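Local structure of uncharacterized protein VP1736 (Vibrio parahaemolyticus, 3LXQ) at residues D338-N342 with L367-L371; T176-Y180 with K226-F231. The protein is of unknown function but contains a sulfatase-family domain of the alkaline phosphatase superfamily, an alpha/beta fold built around a mixed central sheet. One frame throughout, in Å; residues are numbered along the deposited sequence.

Interaction 1 (D338-N342 with L367-L371); sequences DRIAN and LTKPL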
loop_
_atom_site.group_PDB
_atom_site.type_symbol
_atom_site.label_atom_id
_atom_site.label_comp_id
_atom_site.label_asym_id
_atom_site.label_seq_id
_atom_site.Cartn_x
_atom_site.Cartn_y
_atom_site.Cartn_z
ATOM N N ASP A 338 2.019 10.563 13.218
ATOM C CA ASP A 338 1.077 9.711 13.923
ATOM C C ASP A 338 -0.347 9.793 13.340
ATOM O O ASP A 338 -1.291 9.277 13.943
ATOM C CB ASP A 338 1.076 10.051 15.432
ATOM C CG ASP A 338 2.477 9.976 16.066
ATOM O OD1 ASP A 338 3.240 9.024 15.781
ATOM O OD2 ASP A 338 2.827 10.874 16.871
ATOM N N ARG A 339 -0.511 10.424 12.175
ATOM C CA ARG A 339 -1.864 10.595 11.595
ATOM C C ARG A 339 -2.396 9.278 11.044
ATOM O O ARG A 339 -1.706 8.617 10.273
ATOM C CB ARG A 339 -1.883 11.688 10.506
ATOM C CG ARG A 339 -1.604 13.126 11.004
ATOM C CD ARG A 339 -1.532 14.148 9.844
ATOM N NE ARG A 339 -0.511 13.801 8.850
ATOM C CZ ARG A 339 -0.292 14.456 7.707
ATOM N NH1 ARG A 339 -1.027 15.513 7.359
ATOM N NH2 ARG A 339 0.675 14.042 6.896
ATOM N N ILE A 340 -3.603 8.882 11.453
ATOM C CA ILE A 340 -4.186 7.635 10.957
ATOM C C ILE A 340 -4.336 7.737 9.438
ATOM O O ILE A 340 -4.900 8.710 8.928
ATOM C CB ILE A 340 -5.571 7.287 11.583
ATOM C CG1 ILE A 340 -5.520 7.378 13.108
ATOM C CG2 ILE A 340 -5.996 5.855 11.182
ATOM C CD1 ILE A 340 -6.873 7.401 13.737
ATOM N N ALA A 341 -3.828 6.730 8.736
ATOM C CA ALA A 341 -3.850 6.701 7.275
ATOM C C ALA A 341 -3.966 5.271 6.758
ATOM O O ALA A 341 -3.832 4.315 7.526
ATOM C CB ALA A 341 -2.595 7.379 6.723
ATOM N N ASN A 342 -4.251 5.141 5.464
ATOM C CA ASN A 342 -4.317 3.869 4.755
ATOM C C ASN A 342 -3.221 3.848 3.717
ATOM O O ASN A 342 -2.748 4.898 3.299
ATOM C CB ASN A 342 -5.639 3.734 4.011
ATOM C CG ASN A 342 -6.713 3.010 4.804
ATOM O OD1 ASN A 342 -7.876 3.420 4.778
ATOM N ND2 ASN A 342 -6.353 1.904 5.454
ATOM N N LEU A 367 -0.771 13.403 1.851
ATOM C CA LEU A 367 -0.424 13.648 3.250
ATOM C C LEU A 367 0.765 14.596 3.407
ATOM O O LEU A 367 1.223 14.835 4.525
ATOM C CB LEU A 367 -0.214 12.330 3.996
ATOM C CG LEU A 367 -1.498 11.498 4.128
ATOM C CD1 LEU A 367 -1.203 10.047 4.479
ATOM C CD2 LEU A 367 -2.501 12.130 5.108
ATOM N N THR A 368 1.244 15.138 2.288
ATOM C CA THR A 368 2.216 16.223 2.330
ATOM C C THR A 368 1.509 17.507 2.769
ATOM O O THR A 368 2.155 18.491 3.125
ATOM C CB THR A 368 2.904 16.489 0.966
ATOM O OG1 THR A 368 1.932 16.938 0.015
ATOM C CG2 THR A 368 3.640 15.252 0.444
ATOM N N LYS A 369 0.177 17.466 2.743
ATOM C CA LYS A 369 -0.664 18.596 3.085
ATOM C C LYS A 369 -1.391 18.327 4.397
ATOM O O LYS A 369 -1.541 17.160 4.788
ATOM C CB LYS A 369 -1.656 18.878 1.948
ATOM C CG LYS A 369 -0.941 19.285 0.657
ATOM C CD LYS A 369 -1.879 19.385 -0.523
ATOM C CE LYS A 369 -1.137 20.006 -1.696
ATOM N NZ LYS A 369 -1.816 19.731 -2.979
ATOM N N PRO A 370 -1.852 19.408 5.072
ATOM C CA PRO A 370 -2.501 19.293 6.375
ATOM C C PRO A 370 -3.733 18.423 6.336
ATOM O O PRO A 370 -4.442 18.363 5.338
ATOM C CB PRO A 370 -2.903 20.744 6.701
ATOM C CG PRO A 370 -1.948 21.579 5.940
ATOM C CD PRO A 370 -1.755 20.823 4.650
ATOM N N LEU A 371 -3.977 17.754 7.443
ATOM C CA LEU A 371 -5.133 16.931 7.580
ATOM C C LEU A 371 -5.557 17.115 9.021
ATOM O O LEU A 371 -4.770 16.854 9.943
ATOM C CB LEU A 371 -4.771 15.467 7.300
ATOM C CG LEU A 371 -5.921 14.457 7.401
ATOM C CD1 LEU A 371 -6.848 14.548 6.200
ATOM C CD2 LEU A 371 -5.396 13.024 7.598
#
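The two segments stay well apart as backbones: their nearest CA pairs are Arg-339 with Leu-371 at 8.2 Å and Ala-341 with Leu-367 at 8.7 Å, so side chains span the gap. Residues 338-342 are largely extended, from a loop into the short strand 341-342, where Ala-341 makes backbone hydrogen bonds with strand 121-127. Residues 367-371 have no regular structure; Leu-367 and Thr-368 have near-helical phi/psi values (-87/5 and -73/-14) and the next three residues are extended, which bends the chain so that the carbonyls of Leu-367 and Lys-369 both face Arg-339.

Arg-339 exploits that bend. Arg-339 NH2 donates to Leu-367 O at 2.6 Å (N-H...O 162°) and Arg-339 NH1 to Lys-369 O at 3.1 Å (150°), so one guanidinium bridges two carbonyls spaced two residues apart. Lys-369 O lies near the guanidinium plane, while Leu-367 CD2 sits over one face. Arg-339 NH1 also comes within 3.7 Å of Leu-371 CB, and a salt bridge from NH2 to Asp-337 gives the charge an acidic partner next to the segment. Ala-341 adds a small apolar contact, its CB lying 3.8 Å from Leu-367 CD1. Ile-340 points its CA-to-CB bond away from 367-371 and packs on Ala-378 of strand 377-382.

Of the 267 Å² buried in total, 112 Å² comes from Arg-339. This is arginine bridging of main-chain carbonyls in a bent loop: it ties the connection between strands 358-360 and 377-382 to the short strand 341-342, which pairs in parallel with strand 121-127 of the mixed sheet in the sulfatase-like fold.

Interaction 2 (T176-Y180 with K226-F231); sequences TQFIY and KADEEF
Ile-179 lays its side chain against helix 226-231, its CD1 reaching Ala-227 CA at 3.7 Å, Ala-227 CB at 4.1 Å, Glu-230 CB at 4.0 Å and Phe-231 CE1 at 4.1 Å. Strand 176-180 is extended, and the helix runs nearly antiparallel to it: the short axes make 155° and approach to 9.9 Å, with Ile-179 and Ala-227 the closest CA pair at 7.0 Å. Side chains alternate, so Gln-177 and Ile-179 point toward the helix. The m,t rotamer of Ile-179 extends CD1 between Ala-227 and Glu-230, spaced i,i+3. The m chi1 of Phe-231 brings its ring nearer the strand, the amide end of Gln-177 lying at the ring edge. That amide also approaches Glu-230, modelled Gln-177 OE1 to Glu-230 OE2 3.0 Å. Helix 220-234 leads into strand 241-246, which pairs in parallel with 175-180, as in layered alpha/beta folds. Ile-179 thus makes the apolar contacts, while Gln-177 and Glu-230 bring polar ends together beside it, Glu-230 OE1 being salt-bridged to Arg-233.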
loop_
_atom_site.group_PDB
_atom_site.type_symbol
_atom_site.label_atom_id
_atom_site.label_comp_id
_atom_site.label_asym_id
_atom_site.label_seq_id
_atom_site.Cartn_x
_atom_site.Cartn_y
_atom_site.Cartn_z
ATOM N N THR A 176 7.879 2.654 -16.703
ATOM C CA THR A 176 7.218 1.997 -15.563
ATOM C C THR A 176 7.527 0.505 -15.532
ATOM O O THR A 176 7.493 -0.171 -16.566
ATOM C CB THR A 176 5.699 2.243 -15.560
ATOM O OG1 THR A 176 5.147 1.866 -16.830
ATOM C CG2 THR A 176 5.404 3.717 -15.299
ATOM N N GLN A 177 7.846 -0.003 -14.344
ATOM C CA GLN A 177 8.272 -1.391 -14.206
ATOM C C GLN A 177 7.815 -2.018 -12.907
ATOM O O GLN A 177 7.468 -1.326 -11.957
ATOM C CB GLN A 177 9.796 -1.531 -14.344
ATOM C CG GLN A 177 10.587 -0.840 -13.242
ATOM C CD GLN A 177 12.061 -1.202 -13.237
ATOM O OE1 GLN A 177 12.601 -1.709 -14.226
ATOM N NE2 GLN A 177 12.723 -0.942 -12.114
ATOM N N PHE A 178 7.827 -3.347 -12.898
ATOM C CA PHE A 178 7.531 -4.149 -11.734
ATOM C C PHE A 178 8.703 -5.101 -11.578
ATOM O O PHE A 178 9.055 -5.787 -12.515
ATOM C CB PHE A 178 6.241 -4.925 -11.985
ATOM C CG PHE A 178 5.924 -5.968 -10.939
ATOM C CD1 PHE A 178 5.846 -5.637 -9.583
ATOM C CD2 PHE A 178 5.652 -7.278 -11.324
ATOM C CE1 PHE A 178 5.529 -6.608 -8.616
ATOM C CE2 PHE A 178 5.328 -8.250 -10.374
ATOM C CZ PHE A 178 5.262 -7.911 -9.014
ATOM N N ILE A 179 9.328 -5.115 -10.409
ATOM C CA ILE A 179 10.385 -6.080 -10.145
ATOM C C ILE A 179 9.909 -7.076 -9.090
ATOM O O ILE A 179 9.508 -6.685 -8.001
ATOM C CB ILE A 179 11.720 -5.438 -9.690
ATOM C CG1 ILE A 179 12.155 -4.315 -10.650
ATOM C CG2 ILE A 179 12.821 -6.509 -9.619
ATOM C CD1 ILE A 179 13.429 -3.556 -10.195
ATOM N N TYR A 180 9.998 -8.354 -9.437
ATOM C CA TYR A 180 9.552 -9.466 -8.609
ATOM C C TYR A 180 10.593 -10.593 -8.680
ATOM O O TYR A 180 11.282 -10.736 -9.688
ATOM C CB TYR A 180 8.210 -9.947 -9.157
ATOM C CG TYR A 180 7.455 -10.936 -8.306
ATOM C CD1 TYR A 180 7.249 -10.708 -6.953
ATOM C CD2 TYR A 180 6.900 -12.083 -8.880
ATOM C CE1 TYR A 180 6.545 -11.605 -6.184
ATOM C CE2 TYR A 180 6.188 -12.994 -8.119
ATOM C CZ TYR A 180 6.016 -12.749 -6.768
ATOM O OH TYR A 180 5.312 -13.637 -5.999
ATOM N N LYS A 226 19.052 -6.831 -7.916
ATOM C CA LYS A 226 18.450 -6.643 -9.232
ATOM C C LYS A 226 17.835 -5.266 -9.352
ATOM O O LYS A 226 17.879 -4.648 -10.417
ATOM C CB LYS A 226 17.357 -7.692 -9.480
ATOM C CG LYS A 226 16.840 -7.736 -10.921
ATOM C CD LYS A 226 18.015 -7.994 -11.876
ATOM C CE LYS A 226 17.588 -8.547 -13.227
ATOM N NZ LYS A 226 18.758 -8.540 -14.176
ATOM N N ALA A 227 17.232 -4.810 -8.257
ATOM C CA ALA A 227 16.605 -3.505 -8.212
ATOM C C ALA A 227 17.688 -2.457 -8.431
ATOM O O ALA A 227 17.667 -1.733 -9.436
ATOM C CB ALA A 227 15.901 -3.309 -6.885
ATOM N N ASP A 228 18.653 -2.427 -7.511
ATOM C CA ASP A 228 19.849 -1.566 -7.588
ATOM C C ASP A 228 20.520 -1.555 -8.971
ATOM O O ASP A 228 21.042 -0.519 -9.405
ATOM C CB ASP A 228 20.854 -1.975 -6.498
ATOM C CG ASP A 228 22.198 -1.258 -6.626
ATOM O OD1 ASP A 228 23.133 -1.887 -7.156
ATOM O OD2 ASP A 228 22.315 -0.082 -6.205
ATOM N N GLU A 229 20.516 -2.712 -9.635
ATOM C CA GLU A 229 21.024 -2.872 -11.012
ATOM C C GLU A 229 20.149 -2.128 -12.023
ATOM O O GLU A 229 20.655 -1.444 -12.913
ATOM C CB GLU A 229 21.052 -4.358 -11.410
ATOM C CG GLU A 229 22.416 -4.997 -11.599
ATOM C CD GLU A 229 22.354 -6.279 -12.429
ATOM O OE1 GLU A 229 21.348 -7.025 -12.344
ATOM O OE2 GLU A 229 23.315 -6.536 -13.184
ATOM N N GLU A 230 18.837 -2.289 -11.881
ATOM C CA GLU A 230 17.855 -1.722 -12.797
ATOM C C GLU A 230 17.758 -0.215 -12.648
ATOM O O GLU A 230 17.450 0.488 -13.606
ATOM C CB GLU A 230 16.472 -2.334 -12.518
ATOM C CG GLU A 230 16.231 -3.661 -13.220
ATOM C CD GLU A 230 16.127 -3.497 -14.733
ATOM O OE1 GLU A 230 17.134 -3.747 -15.431
ATOM O OE2 GLU A 230 15.054 -3.090 -15.226
ATOM N N PHE A 231 17.984 0.262 -11.425
ATOM C CA PHE A 231 17.823 1.673 -11.107
ATOM C C PHE A 231 19.054 2.423 -11.573
ATOM O O PHE A 231 18.934 3.481 -12.176
ATOM C CB PHE A 231 17.609 1.888 -9.606
ATOM C CG PHE A 231 16.370 1.218 -9.047
ATOM C CD1 PHE A 231 15.264 0.967 -9.852
ATOM C CD2 PHE A 231 16.313 0.862 -7.703
ATOM C CE1 PHE A 231 14.134 0.360 -9.337
ATOM C CE2 PHE A 231 15.166 0.256 -7.174
ATOM C CZ PHE A 231 14.080 0.003 -8.002
#

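Overall arrangement
Both interactions reach the same mixed sheet but in different ways and places, with centres 29 Å apart and nearest atoms about 18 Å apart. Interaction 2 is the buried one, five of its six touching residues being buried, and sets a helix on an inner strand, through apolar packing round Ile-179 with a polar Gln-177/Glu-230 approach beside it. Interaction 1 is partly buried, with two of six touching residues buried and one exposed, and joins the loop-to-strand region 338-342 to an irregular segment by charged-group hydrogen bonds to main-chain carbonyls. Along the chain they follow in series, 176-231 closing before 338-371 opens. The buried areas, 211 and 267 Å², are similar in size despite this contrast.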